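Local coordinates for diaminopimelate decarboxylase (Phaeodactylum tricornutum, PDB 7JPJ), which probably catalyses the pyridoxal 5'-phosphate-dependent decarboxylation of diaminopimelate to lysine, working as an obligate dimer, at residues Lys18-Ala23 with Gly419-Ile424; Gly139-Val144 with Glu196-His201; Val150-Phe155 with Ile204-Asp209; Asp345-Val350 with Glu375-Ala380. All coordinates share one frame; numbering follows the deposited sequence.

Contact 1 (Lys18-Ala23 with Gly419-Ile424); sequences KACIDA and GKAHLI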
loop_
_atom_site.group_PDB
_atom_site.type_symbol
_atom_site.label_atom_id
_atom_site.label_comp_id
_atom_site.label_asym_id
_atom_site.label_seq_id
_atom_site.Cartn_x
_atom_site.Cartn_y
_atom_site.Cartn_z
ATOM N N LYS A 18 -22.194 1.182 -16.812
ATOM C CA LYS A 18 -23.359 0.911 -15.938
ATOM C C LYS A 18 -23.644 -0.588 -15.866
ATOM O O LYS A 18 -24.086 -1.027 -14.818
ATOM C CB LYS A 18 -24.615 1.654 -16.391
ATOM C CG LYS A 18 -25.355 2.422 -15.309
ATOM C CD LYS A 18 -26.819 2.592 -15.624
ATOM C CE LYS A 18 -27.719 2.287 -14.447
ATOM N NZ LYS A 18 -29.110 2.740 -14.686
ATOM N N ALA A 19 -23.392 -1.338 -16.936
ATOM C CA ALA A 19 -23.615 -2.779 -16.866
ATOM C C ALA A 19 -22.707 -3.431 -15.829
ATOM O O ALA A 19 -23.124 -4.356 -15.121
ATOM C CB ALA A 19 -23.404 -3.412 -18.243
ATOM N N CYS A 20 -21.459 -2.958 -15.724
ATOM C CA CYS A 20 -20.546 -3.482 -14.714
ATOM C C CYS A 20 -20.997 -3.104 -13.310
ATOM O O CYS A 20 -20.965 -3.937 -12.395
ATOM C CB CYS A 20 -19.132 -2.962 -14.964
ATOM S SG CYS A 20 -18.439 -3.410 -16.553
ATOM N N ILE A 21 -21.412 -1.849 -13.120
ATOM C CA ILE A 21 -21.823 -1.384 -11.797
ATOM C C ILE A 21 -23.007 -2.195 -11.285
ATOM O O ILE A 21 -23.058 -2.571 -10.108
ATOM C CB ILE A 21 -22.139 0.122 -11.838
ATOM C CG1 ILE A 21 -20.914 0.904 -12.315
ATOM C CG2 ILE A 21 -22.572 0.610 -10.468
ATOM C CD1 ILE A 21 -21.137 2.389 -12.404
ATOM N N ASP A 22 -23.976 -2.478 -12.160
ATOM C CA ASP A 22 -25.111 -3.310 -11.772
ATOM C C ASP A 22 -24.673 -4.720 -11.388
ATOM O O ASP A 22 -25.213 -5.308 -10.445
ATOM C CB ASP A 22 -26.137 -3.349 -12.903
ATOM C CG ASP A 22 -26.711 -1.978 -13.218
ATOM O OD1 ASP A 22 -26.095 -0.960 -12.830
ATOM O OD2 ASP A 22 -27.762 -1.920 -13.895
ATOM N N ALA A 23 -23.690 -5.277 -12.102
ATOM C CA ALA A 23 -23.238 -6.632 -11.803
ATOM C C ALA A 23 -22.479 -6.699 -10.485
ATOM O O ALA A 23 -22.461 -7.751 -9.836
ATOM C CB ALA A 23 -22.368 -7.161 -12.943
ATOM N N GLY A 419 -19.697 -7.855 -24.407
ATOM C CA GLY A 419 -20.080 -6.686 -23.646
ATOM C C GLY A 419 -20.928 -6.954 -22.424
ATOM O O GLY A 419 -21.445 -5.999 -21.829
ATOM N N LYS A 420 -21.097 -8.215 -22.033
ATOM C CA LYS A 420 -21.833 -8.563 -20.827
ATOM C C LYS A 420 -20.882 -8.649 -19.638
ATOM O O LYS A 420 -19.719 -9.039 -19.774
ATOM C CB LYS A 420 -22.570 -9.892 -21.003
ATOM C CG LYS A 420 -23.307 -10.036 -22.327
ATOM C CD LYS A 420 -24.629 -9.281 -22.328
ATOM C CE LYS A 420 -25.384 -9.486 -23.640
ATOM N NZ LYS A 420 -25.660 -10.928 -23.910
ATOM N N ALA A 421 -21.389 -8.281 -18.465
ATOM C CA ALA A 421 -20.589 -8.242 -17.248
ATOM C C ALA A 421 -20.815 -9.500 -16.419
ATOM O O ALA A 421 -21.952 -9.950 -16.249
ATOM C CB ALA A 421 -20.924 -7.002 -16.418
ATOM N N HIS A 422 -19.722 -10.065 -15.906
ATOM C CA HIS A 422 -19.771 -11.213 -15.011
ATOM C C HIS A 422 -18.968 -10.897 -13.760
ATOM O O HIS A 422 -17.809 -10.481 -13.852
ATOM C CB HIS A 422 -19.217 -12.483 -15.671
ATOM C CG HIS A 422 -19.754 -12.744 -17.044
ATOM N ND1 HIS A 422 -20.963 -13.368 -17.265
ATOM C CD2 HIS A 422 -19.236 -12.484 -18.268
ATOM C CE1 HIS A 422 -21.173 -13.471 -18.564
ATOM N NE2 HIS A 422 -20.141 -12.942 -19.196
ATOM N N LEU A 423 -19.579 -11.101 -12.598
ATOM C CA LEU A 423 -18.889 -10.899 -11.331
ATOM C C LEU A 423 -17.928 -12.056 -11.080
ATOM O O LEU A 423 -18.319 -13.224 -11.164
ATOM C CB LEU A 423 -19.904 -10.781 -10.193
ATOM C CG LEU A 423 -19.428 -10.360 -8.800
ATOM C CD1 LEU A 423 -18.791 -8.982 -8.832
ATOM C CD2 LEU A 423 -20.592 -10.385 -7.817
ATOM N N ILE A 424 -16.669 -11.735 -10.790
ATOM C CA ILE A 424 -15.657 -12.739 -10.488
ATOM C C ILE A 424 -15.108 -12.615 -9.073
ATOM O O ILE A 424 -14.291 -13.445 -8.662
ATOM C CB ILE A 424 -14.504 -12.709 -11.513
ATOM C CG1 ILE A 424 -13.885 -11.316 -11.592
ATOM C CG2 ILE A 424 -14.998 -13.141 -12.878
ATOM C CD1 ILE A 424 -12.789 -11.207 -12.624
#

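Contact 2 (Gly139-Val144 with Glu196-His201); sequences GAKVGV and EVERIH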
loop_
_atom_site.group_PDB
_atom_site.type_symbol
_atom_site.label_atom_id
_atom_site.label_comp_id
_atom_site.label_asym_id
_atom_site.label_seq_id
_atom_site.Cartn_x
_atom_site.Cartn_y
_atom_site.Cartn_z
ATOM N N GLY A 139 19.989 -36.606 -9.374
ATOM C CA GLY A 139 20.299 -35.287 -8.865
ATOM C C GLY A 139 19.244 -34.359 -9.417
ATOM O O GLY A 139 19.115 -34.203 -10.633
ATOM N N ALA A 140 18.470 -33.762 -8.515
ATOM C CA ALA A 140 17.296 -33.010 -8.923
ATOM C C ALA A 140 17.678 -31.854 -9.838
ATOM O O ALA A 140 18.721 -31.217 -9.666
ATOM C CB ALA A 140 16.555 -32.492 -7.692
ATOM N N LYS A 141 16.834 -31.605 -10.834
ATOM C CA LYS A 141 16.986 -30.427 -11.669
ATOM C C LYS A 141 16.460 -29.207 -10.930
ATOM O O LYS A 141 15.530 -29.297 -10.125
ATOM C CB LYS A 141 16.252 -30.603 -13.001
ATOM C CG LYS A 141 16.892 -31.637 -13.925
ATOM C CD LYS A 141 15.864 -32.410 -14.745
ATOM C CE LYS A 141 14.601 -32.716 -13.948
ATOM N NZ LYS A 141 13.545 -33.344 -14.804
ATOM N N VAL A 142 17.075 -28.057 -11.202
ATOM C CA VAL A 142 16.730 -26.822 -10.511
ATOM C C VAL A 142 17.142 -25.661 -11.399
ATOM O O VAL A 142 18.044 -25.786 -12.231
ATOM C CB VAL A 142 17.403 -26.755 -9.115
ATOM C CG1 VAL A 142 18.894 -26.466 -9.249
ATOM C CG2 VAL A 142 16.722 -25.723 -8.229
ATOM N N GLY A 143 16.454 -24.530 -11.238
ATOM C CA GLY A 143 16.826 -23.302 -11.900
ATOM C C GLY A 143 17.675 -22.427 -10.996
ATOM O O GLY A 143 17.665 -22.569 -9.775
ATOM N N VAL A 144 18.424 -21.518 -11.616
ATOM C CA VAL A 144 19.331 -20.617 -10.911
ATOM C C VAL A 144 19.116 -19.206 -11.443
ATOM O O VAL A 144 19.345 -18.949 -12.630
ATOM C CB VAL A 144 20.804 -21.030 -11.081
ATOM C CG1 VAL A 144 21.707 -20.123 -10.266
ATOM C CG2 VAL A 144 21.004 -22.481 -10.674
ATOM N N GLU A 196 21.624 -30.809 -10.861
ATOM C CA GLU A 196 21.691 -30.611 -12.304
ATOM C C GLU A 196 21.033 -29.277 -12.629
ATOM O O GLU A 196 19.822 -29.119 -12.444
ATOM C CB GLU A 196 21.010 -31.753 -13.057
ATOM C CG GLU A 196 21.019 -31.574 -14.570
ATOM C CD GLU A 196 20.911 -32.889 -15.318
ATOM O OE1 GLU A 196 19.999 -33.016 -16.162
ATOM O OE2 GLU A 196 21.737 -33.794 -15.061
ATOM N N VAL A 197 21.826 -28.323 -13.106
ATOM C CA VAL A 197 21.319 -27.000 -13.455
ATOM C C VAL A 197 20.740 -27.069 -14.865
ATOM O O VAL A 197 21.475 -27.243 -15.840
ATOM C CB VAL A 197 22.416 -25.936 -13.355
ATOM C CG1 VAL A 197 21.822 -24.550 -13.520
ATOM C CG2 VAL A 197 23.138 -26.057 -12.030
ATOM N N GLU A 198 19.419 -26.929 -14.976
ATOM C CA GLU A 198 18.738 -27.031 -16.257
ATOM C C GLU A 198 18.282 -25.690 -16.810
ATOM O O GLU A 198 17.928 -25.621 -17.993
ATOM C CB GLU A 198 17.519 -27.959 -16.145
ATOM C CG GLU A 198 16.344 -27.357 -15.382
ATOM C CD GLU A 198 15.081 -28.202 -15.471
ATOM O OE1 GLU A 198 15.096 -29.236 -16.173
ATOM O OE2 GLU A 198 14.069 -27.831 -14.836
ATOM N N ARG A 199 18.288 -24.629 -16.005
ATOM C CA ARG A 199 17.672 -23.374 -16.410
ATOM C C ARG A 199 18.326 -22.213 -15.673
ATOM O O ARG A 199 18.575 -22.293 -14.468
ATOM C CB ARG A 199 16.162 -23.407 -16.138
ATOM C CG ARG A 199 15.451 -22.074 -16.251
ATOM C CD ARG A 199 13.967 -22.223 -15.929
ATOM N NE ARG A 199 13.742 -22.676 -14.558
ATOM C CZ ARG A 199 13.445 -23.928 -14.218
ATOM N NH1 ARG A 199 13.336 -24.862 -15.154
ATOM N NH2 ARG A 199 13.261 -24.246 -12.943
ATOM N N ILE A 200 18.603 -21.141 -16.413
ATOM C CA ILE A 200 19.128 -19.897 -15.866
ATOM C C ILE A 200 18.026 -18.850 -15.934
ATOM O O ILE A 200 17.252 -18.814 -16.899
ATOM C CB ILE A 200 20.388 -19.430 -16.626
ATOM C CG1 ILE A 200 21.499 -20.476 -16.514
ATOM C CG2 ILE A 200 20.885 -18.093 -16.094
ATOM C CD1 ILE A 200 22.058 -20.629 -15.111
ATOM N N HIS A 201 17.945 -18.010 -14.905
ATOM C CA HIS A 201 16.912 -16.988 -14.791
ATOM C C HIS A 201 17.565 -15.627 -14.606
ATOM O O HIS A 201 18.439 -15.463 -13.749
ATOM C CB HIS A 201 15.972 -17.289 -13.618
ATOM C CG HIS A 201 14.743 -16.433 -13.588
ATOM N ND1 HIS A 201 14.413 -15.566 -14.606
ATOM C CD2 HIS A 201 13.762 -16.315 -12.662
ATOM C CE1 HIS A 201 13.283 -14.948 -14.308
ATOM N NE2 HIS A 201 12.867 -15.387 -13.133
#

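Contact 3 (Val150-Phe155 with Ile204-Asp209); sequences VGSGGF and IGSGSD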
loop_
_atom_site.group_PDB
_atom_site.type_symbol
_atom_site.label_atom_id
_atom_site.label_comp_id
_atom_site.label_asym_id
_atom_site.label_seq_id
_atom_site.Cartn_x
_atom_site.Cartn_y
_atom_site.Cartn_z
ATOM N N VAL A 150 24.739 -6.098 -13.263
ATOM C CA VAL A 150 24.252 -4.847 -13.824
ATOM C C VAL A 150 22.731 -4.876 -13.762
ATOM O O VAL A 150 22.116 -5.945 -13.722
ATOM C CB VAL A 150 24.773 -4.638 -15.266
ATOM C CG1 VAL A 150 24.098 -5.605 -16.230
ATOM C CG2 VAL A 150 24.593 -3.196 -15.708
ATOM N N GLY A 151 22.126 -3.692 -13.730
ATOM C CA GLY A 151 20.684 -3.605 -13.632
ATOM C C GLY A 151 20.056 -2.813 -14.758
ATOM O O GLY A 151 20.539 -2.839 -15.892
ATOM N N SER A 152 18.937 -2.169 -14.467
ATOM C CA SER A 152 18.221 -1.355 -15.474
ATOM C C SER A 152 18.885 0.018 -15.597
ATOM O O SER A 152 18.809 0.793 -14.642
ATOM C CB SER A 152 16.791 -1.257 -15.057
ATOM O OG SER A 152 16.185 -2.535 -15.054
ATOM N N GLY A 153 19.544 0.289 -16.722
ATOM C CA GLY A 153 20.247 1.575 -16.924
ATOM C C GLY A 153 21.704 1.413 -17.312
ATOM O O GLY A 153 22.314 2.431 -17.637
ATOM N N GLY A 154 22.232 0.190 -17.294
ATOM C CA GLY A 154 23.670 -0.024 -17.541
ATOM C C GLY A 154 24.431 0.365 -16.290
ATOM O O GLY A 154 23.958 0.026 -15.187
ATOM N N PHE A 155 25.553 1.076 -16.447
ATOM C CA PHE A 155 26.320 1.569 -15.273
ATOM C C PHE A 155 25.973 3.041 -15.044
ATOM O O PHE A 155 26.910 3.830 -14.848
ATOM C CB PHE A 155 27.823 1.399 -15.504
ATOM C CG PHE A 155 28.567 0.782 -14.348
ATOM C CD1 PHE A 155 28.104 -0.376 -13.744
ATOM C CD2 PHE A 155 29.730 1.357 -13.863
ATOM C CE1 PHE A 155 28.791 -0.944 -12.682
ATOM C CE2 PHE A 155 30.413 0.792 -12.799
ATOM C CZ PHE A 155 29.944 -0.360 -12.212
ATOM N N ILE A 204 16.693 -8.203 -15.862
ATOM C CA ILE A 204 17.311 -6.881 -15.838
ATOM C C ILE A 204 16.904 -6.083 -17.070
ATOM O O ILE A 204 17.518 -5.060 -17.386
ATOM C CB ILE A 204 18.846 -6.981 -15.747
ATOM C CG1 ILE A 204 19.402 -7.712 -16.972
ATOM C CG2 ILE A 204 19.271 -7.661 -14.455
ATOM C CD1 ILE A 204 20.869 -7.445 -17.227
ATOM N N GLY A 205 15.871 -6.541 -17.774
ATOM C CA GLY A 205 15.425 -5.846 -18.972
ATOM C C GLY A 205 14.490 -4.689 -18.647
ATOM O O GLY A 205 13.694 -4.746 -17.709
ATOM N N SER A 206 14.592 -3.629 -19.447
ATOM C CA SER A 206 13.769 -2.440 -19.263
ATOM C C SER A 206 13.774 -1.634 -20.554
ATOM O O SER A 206 14.639 -1.812 -21.416
ATOM C CB SER A 206 14.265 -1.582 -18.094
ATOM O OG SER A 206 15.485 -0.936 -18.420
ATOM N N GLY A 207 12.797 -0.741 -20.672
ATOM C CA GLY A 207 12.709 0.107 -21.842
ATOM C C GLY A 207 12.223 -0.635 -23.080
ATOM O O GLY A 207 11.808 -1.795 -23.039
ATOM N N SER A 208 12.291 0.076 -24.208
ATOM C CA SER A 208 11.831 -0.431 -25.495
ATOM C C SER A 208 12.921 -0.330 -26.557
ATOM O O SER A 208 12.627 -0.256 -27.753
ATOM C CB SER A 208 10.578 0.310 -25.955
ATOM O OG SER A 208 9.655 0.460 -24.891
ATOM N N ASP A 209 14.182 -0.308 -26.137
ATOM C CA ASP A 209 15.291 -0.262 -27.078
ATOM C C ASP A 209 15.684 -1.678 -27.465
ATOM O O ASP A 209 16.078 -2.459 -26.588
ATOM C CB ASP A 209 16.483 0.456 -26.478
ATOM C CG ASP A 209 17.669 0.517 -27.432
ATOM O OD1 ASP A 209 17.482 0.281 -28.645
ATOM O OD2 ASP A 209 18.791 0.811 -26.969
#

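Contact 4 (Asp345-Val350 with Glu375-Ala380); sequences DETESV and EQELRA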
loop_
_atom_site.group_PDB
_atom_site.type_symbol
_atom_site.label_atom_id
_atom_site.label_comp_id
_atom_site.label_asym_id
_atom_site.label_seq_id
_atom_site.Cartn_x
_atom_site.Cartn_y
_atom_site.Cartn_z
ATOM N N ASP A 345 -20.020 17.853 -24.650
ATOM C CA ASP A 345 -18.760 18.463 -25.065
ATOM C C ASP A 345 -18.294 19.538 -24.087
ATOM O O ASP A 345 -17.643 20.505 -24.497
ATOM C CB ASP A 345 -18.880 19.057 -26.478
ATOM C CG ASP A 345 -20.111 19.934 -26.645
ATOM O OD1 ASP A 345 -20.707 20.348 -25.623
ATOM O OD2 ASP A 345 -20.489 20.205 -27.806
ATOM N N GLU A 346 -18.612 19.390 -22.805
ATOM C CA GLU A 346 -18.194 20.333 -21.777
ATOM C C GLU A 346 -17.000 19.761 -21.024
ATOM O O GLU A 346 -17.038 18.610 -20.577
ATOM C CB GLU A 346 -19.342 20.632 -20.813
ATOM C CG GLU A 346 -19.102 21.830 -19.907
ATOM C CD GLU A 346 -19.863 23.061 -20.358
ATOM O OE1 GLU A 346 -19.210 24.042 -20.777
ATOM O OE2 GLU A 346 -21.112 23.042 -20.300
ATOM N N THR A 347 -15.946 20.562 -20.890
ATOM C CA THR A 347 -14.724 20.147 -20.221
ATOM C C THR A 347 -14.461 21.022 -19.003
ATOM O O THR A 347 -15.024 22.111 -18.857
ATOM C CB THR A 347 -13.512 20.198 -21.169
ATOM O OG1 THR A 347 -13.481 21.460 -21.851
ATOM C CG2 THR A 347 -13.576 19.069 -22.190
ATOM N N GLU A 348 -13.593 20.523 -18.124
ATOM C CA GLU A 348 -13.195 21.252 -16.927
ATOM C C GLU A 348 -11.906 20.647 -16.390
ATOM O O GLU A 348 -11.788 19.421 -16.304
ATOM C CB GLU A 348 -14.296 21.206 -15.860
ATOM C CG GLU A 348 -14.175 22.281 -14.785
ATOM C CD GLU A 348 -15.178 22.100 -13.659
ATOM O OE1 GLU A 348 -15.813 21.025 -13.590
ATOM O OE2 GLU A 348 -15.330 23.032 -12.838
ATOM N N SER A 349 -10.947 21.504 -16.042
ATOM C CA SER A 349 -9.722 21.058 -15.389
ATOM C C SER A 349 -9.966 20.867 -13.898
ATOM O O SER A 349 -10.436 21.783 -13.215
ATOM C CB SER A 349 -8.595 22.065 -15.606
ATOM O OG SER A 349 -8.118 22.021 -16.934
ATOM N N VAL A 350 -9.643 19.677 -13.390
ATOM C CA VAL A 350 -9.926 19.310 -12.010
ATOM C C VAL A 350 -8.743 18.540 -11.435
ATOM O O VAL A 350 -7.830 18.119 -12.148
ATOM C CB VAL A 350 -11.212 18.464 -11.880
ATOM C CG1 VAL A 350 -12.422 19.222 -12.419
ATOM C CG2 VAL A 350 -11.040 17.125 -12.584
ATOM N N GLU A 375 -3.480 18.803 -12.644
ATOM C CA GLU A 375 -4.843 18.839 -13.150
ATOM C C GLU A 375 -4.911 18.173 -14.517
ATOM O O GLU A 375 -4.018 18.353 -15.351
ATOM C CB GLU A 375 -5.358 20.275 -13.263
ATOM C CG GLU A 375 -5.397 21.044 -11.959
ATOM C CD GLU A 375 -5.993 22.427 -12.133
ATOM O OE1 GLU A 375 -6.388 22.764 -13.272
ATOM O OE2 GLU A 375 -6.072 23.175 -11.134
ATOM N N GLN A 376 -5.980 17.415 -14.745
ATOM C CA GLN A 376 -6.265 16.828 -16.046
ATOM C C GLN A 376 -7.528 17.453 -16.622
ATOM O O GLN A 376 -8.501 17.690 -15.898
ATOM C CB GLN A 376 -6.429 15.306 -15.947
ATOM C CG GLN A 376 -5.227 14.581 -15.358
ATOM C CD GLN A 376 -5.262 13.080 -15.607
ATOM O OE1 GLN A 376 -6.020 12.594 -16.448
ATOM N NE2 GLN A 376 -4.439 12.337 -14.871
ATOM N N GLU A 377 -7.508 17.735 -17.922
ATOM C CA GLU A 377 -8.694 18.230 -18.612
ATOM C C GLU A 377 -9.598 17.041 -18.911
ATOM O O GLU A 377 -9.249 16.175 -19.721
ATOM C CB GLU A 377 -8.308 18.972 -19.888
ATOM C CG GLU A 377 -9.287 20.067 -20.305
ATOM C CD GLU A 377 -8.918 20.709 -21.636
ATOM O OE1 GLU A 377 -9.813 20.892 -22.496
ATOM O OE2 GLU A 377 -7.725 21.028 -21.825
ATOM N N LEU A 378 -10.748 16.981 -18.244
ATOM C CA LEU A 378 -11.705 15.898 -18.417
ATOM C C LEU A 378 -13.077 16.477 -18.737
ATOM O O LEU A 378 -13.270 17.695 -18.775
ATOM C CB LEU A 378 -11.774 15.003 -17.173
ATOM C CG LEU A 378 -10.452 14.702 -16.472
ATOM C CD1 LEU A 378 -10.685 14.385 -15.005
ATOM C CD2 LEU A 378 -9.742 13.556 -17.168
ATOM N N ARG A 379 -14.033 15.584 -18.984
ATOM C CA ARG A 379 -15.413 16.003 -19.165
ATOM C C ARG A 379 -15.942 16.605 -17.871
ATOM O O ARG A 379 -15.676 16.095 -16.779
ATOM C CB ARG A 379 -16.277 14.812 -19.589
ATOM C CG ARG A 379 -17.778 15.081 -19.580
ATOM C CD ARG A 379 -18.573 13.817 -19.880
ATOM N NE ARG A 379 -20.014 14.011 -19.723
ATOM C CZ ARG A 379 -20.674 13.803 -18.586
ATOM N NH1 ARG A 379 -20.023 13.399 -17.505
ATOM N NH2 ARG A 379 -21.984 14.001 -18.527
ATOM N N ALA A 380 -16.667 17.712 -17.995
ATOM C CA ALA A 380 -17.320 18.315 -16.841
ATOM C C ALA A 380 -18.166 17.276 -16.126
ATOM O O ALA A 380 -19.026 16.632 -16.735
ATOM C CB ALA A 380 -18.181 19.497 -17.282
HETATM O O HOH W 1 -13.874 17.646 -15.353
#

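Contact 1 (Lys18-Ala23 with Gly419-Ile424)
A421 and L423 meet helix 14-24 at two peptide carbonyls, which are the flat groups here; no ring takes part. The methyl of A421 lies against the first of them, with CB 3.7 Å from A19 O, an atom already taken up by the helical bond from A23 N. L423 reaches the second with its whole branch: with CG anti to the backbone N (chi1 -171°), beside its own carbonyl carbon, the branch lies against A23 O, and its nearest atom, CD2, is 3.8 Å from that oxygen. Between the carbonyls the contact is apolar and made of small groups: the CB atoms of A23 and A421 are 3.8 Å apart, and C20 adds its CA, 3.9 Å from A421 CB, with SG a little farther off. No hydrogen bond crosses. With only alanine methyls and C20 at the centre, the axes of the short segments approach to 7.7 Å, at 25° and in nearly the same direction. H422 and I424 meet V440 of the second subunit. Along an edge the strand pairs antiparallel with strand 412-415, where H422 bonds through its backbone to L414. A421 touches V413 of that strand, and C20 reaches V415 and, on strand 29-33, L29, so the helix packs on the mixed sheet.

Contact 2 (Gly139-Val144 with Glu196-His201)
K141 and E198 meet side chain to side chain across two parallel strands. The carboxylate of E198 lies against the aliphatic stem of K141, with OE1 3.6 Å from both CB and CD, while NZ stays 4.6 Å from OE1, beyond a salt bridge. E196 runs beside K141 and points the same way. On the face of V142, V144, V197 and I200, the V144 and V197 side chains cross at about a right angle, CG2 of V144 3.6 Å from CG1 of V197, and I200 CD1 backs V144. The backbone supplies five hydrogen bonds, among them V144 N to R199 O (3.0 Å) and H201 N to V144 O (2.8 Å). V142 pairs with V197 and V144 with I200, so the strand 196-201 carries one extra residue, a beta bulge at E198. These are neighbouring staves of the TIM-barrel domain that binds pyridoxal phosphate in this family. CG of E198, between its backbone N and carbonyl carbon (chi1 73°), is thereby set against V142 O and K141 CB. R199 NH1 donates to E198 OE2 at 3.1 Å, a salt bridge, approaching from above the carboxylate plane; R199 NE also bonds to N121 OD1. An alanine at E198 would probably leave R199 NH1 without this mate and the K141 stem less covered. Farther out, H201 ND1 bonds to N234 O, and its side chain is about 8 Å from that of K60, the predicted cofactor lysine.

Contact 3 (Val150-Phe155 with Ile204-Asp209)
S152 and S206 touch where the first serine is fixed by its backbone N, which bonds to N166 OD1. Between the two serines there is only packing. S206 OG stands 3.6 Å from S152 CB, and S152 OG is 3.7 Å from S206 CB; the hydroxyls are not bonded to each other. S152 OG also comes within 3.7 Å of I204 O, again without a hydrogen bond. In S206 the hydroxyl stands between the backbone N and the carbonyl carbon (chi1 71°), which turns it to S152 CB. Both segments are irregular loops, following the adjacent parallel strands 141-147 and 196-201 at their C-terminal ends, the end of a TIM barrel where active sites lie; a bound D-lysine is about 9 Å from the S206 side chain. Glycines alternate with serines in 205-208, and the positive phi of G207 suits a glycine. The apolar part belongs to I204, whose CG2 lies 3.4 Å from V150 O and whose CD1 meets V150 CG1 at 3.8 Å, the two side chains crossing at about a right angle. One residue beyond S206 and outside the contact, G207 O accepts a bond from W213 NE1 and a weak one from T250 OG1. Farther along, D209 N-caps helix 210-222, with OD1 bonded to E211 N.

Contact 4 (Asp345-Val350 with Glu375-Ala380)
E346 and A380 form the shortest of five backbone hydrogen bonds: A380 N reaches E346 O at 2.8 Å, almost straight at 170°. N5 ND2 gives the same oxygen a second bond. Next in the ladder, E348 and L378 are a hydrogen-bonded antiparallel pair. E348 N meets L378 O at 2.9 Å, while L378 N returns to E348 O at 3.3 Å. E348 O is gripped twice, since a water donates to it at 2.9 Å and to R379 O at 2.8 Å, bridging the strands. At V350 and Q376, Q376 N bonds to V350 O at 3.3 Å, and the return bond from V350 N to Q376 O is weak. E348 and R379 find charged or polar partners outside the two segments. E348 OE1 forms a salt bridge with K298 NZ. The guanidinium of R379 is held at all three nitrogens, NE by V343 O, NH1 in a salt bridge with D385 OD2 and NH2 by D342 O. Carbon fills in elsewhere. With CG anti to its backbone N (chi1 -167°), E346 sets that atom 3.6 Å from A380 CB. The V350 and L378 side chains cross at about a right angle, with CG2 of V350 3.7 Å from CD1 of L378, on the face where L378 also meets I331 and I333. With T347-R379 and S349-E377 as non-hydrogen-bonded pairs, this is a twisted antiparallel ladder. Strand 347-353 also runs parallel to strand 308-312, which places the ladder in the mixed beta sheet that accompanies the barrel in fold-type III pyridoxal phosphate enzymes.

Contacts 2 and 3 belong to the barrel and are partly buried. Contact 2 joins two of its strands, and contact 3 joins the loops that continue those same strands, so the four segments alternate along the chain. Contacts 1 and 4 both reach the mixed sheet and are surface contacts, with centres 27 Å apart; contact 1 closes a long loop of chain within which the other three lie. The chemistry divides differently: contacts 2 and 4 are ladders of backbone hydrogen bonds, parallel in one and antiparallel in the other, whereas contacts 1 and 3 have no hydrogen bond across them and rest on van der Waals packing of alanines, serines and branched aliphatic side chains, partly against carbonyl oxygens.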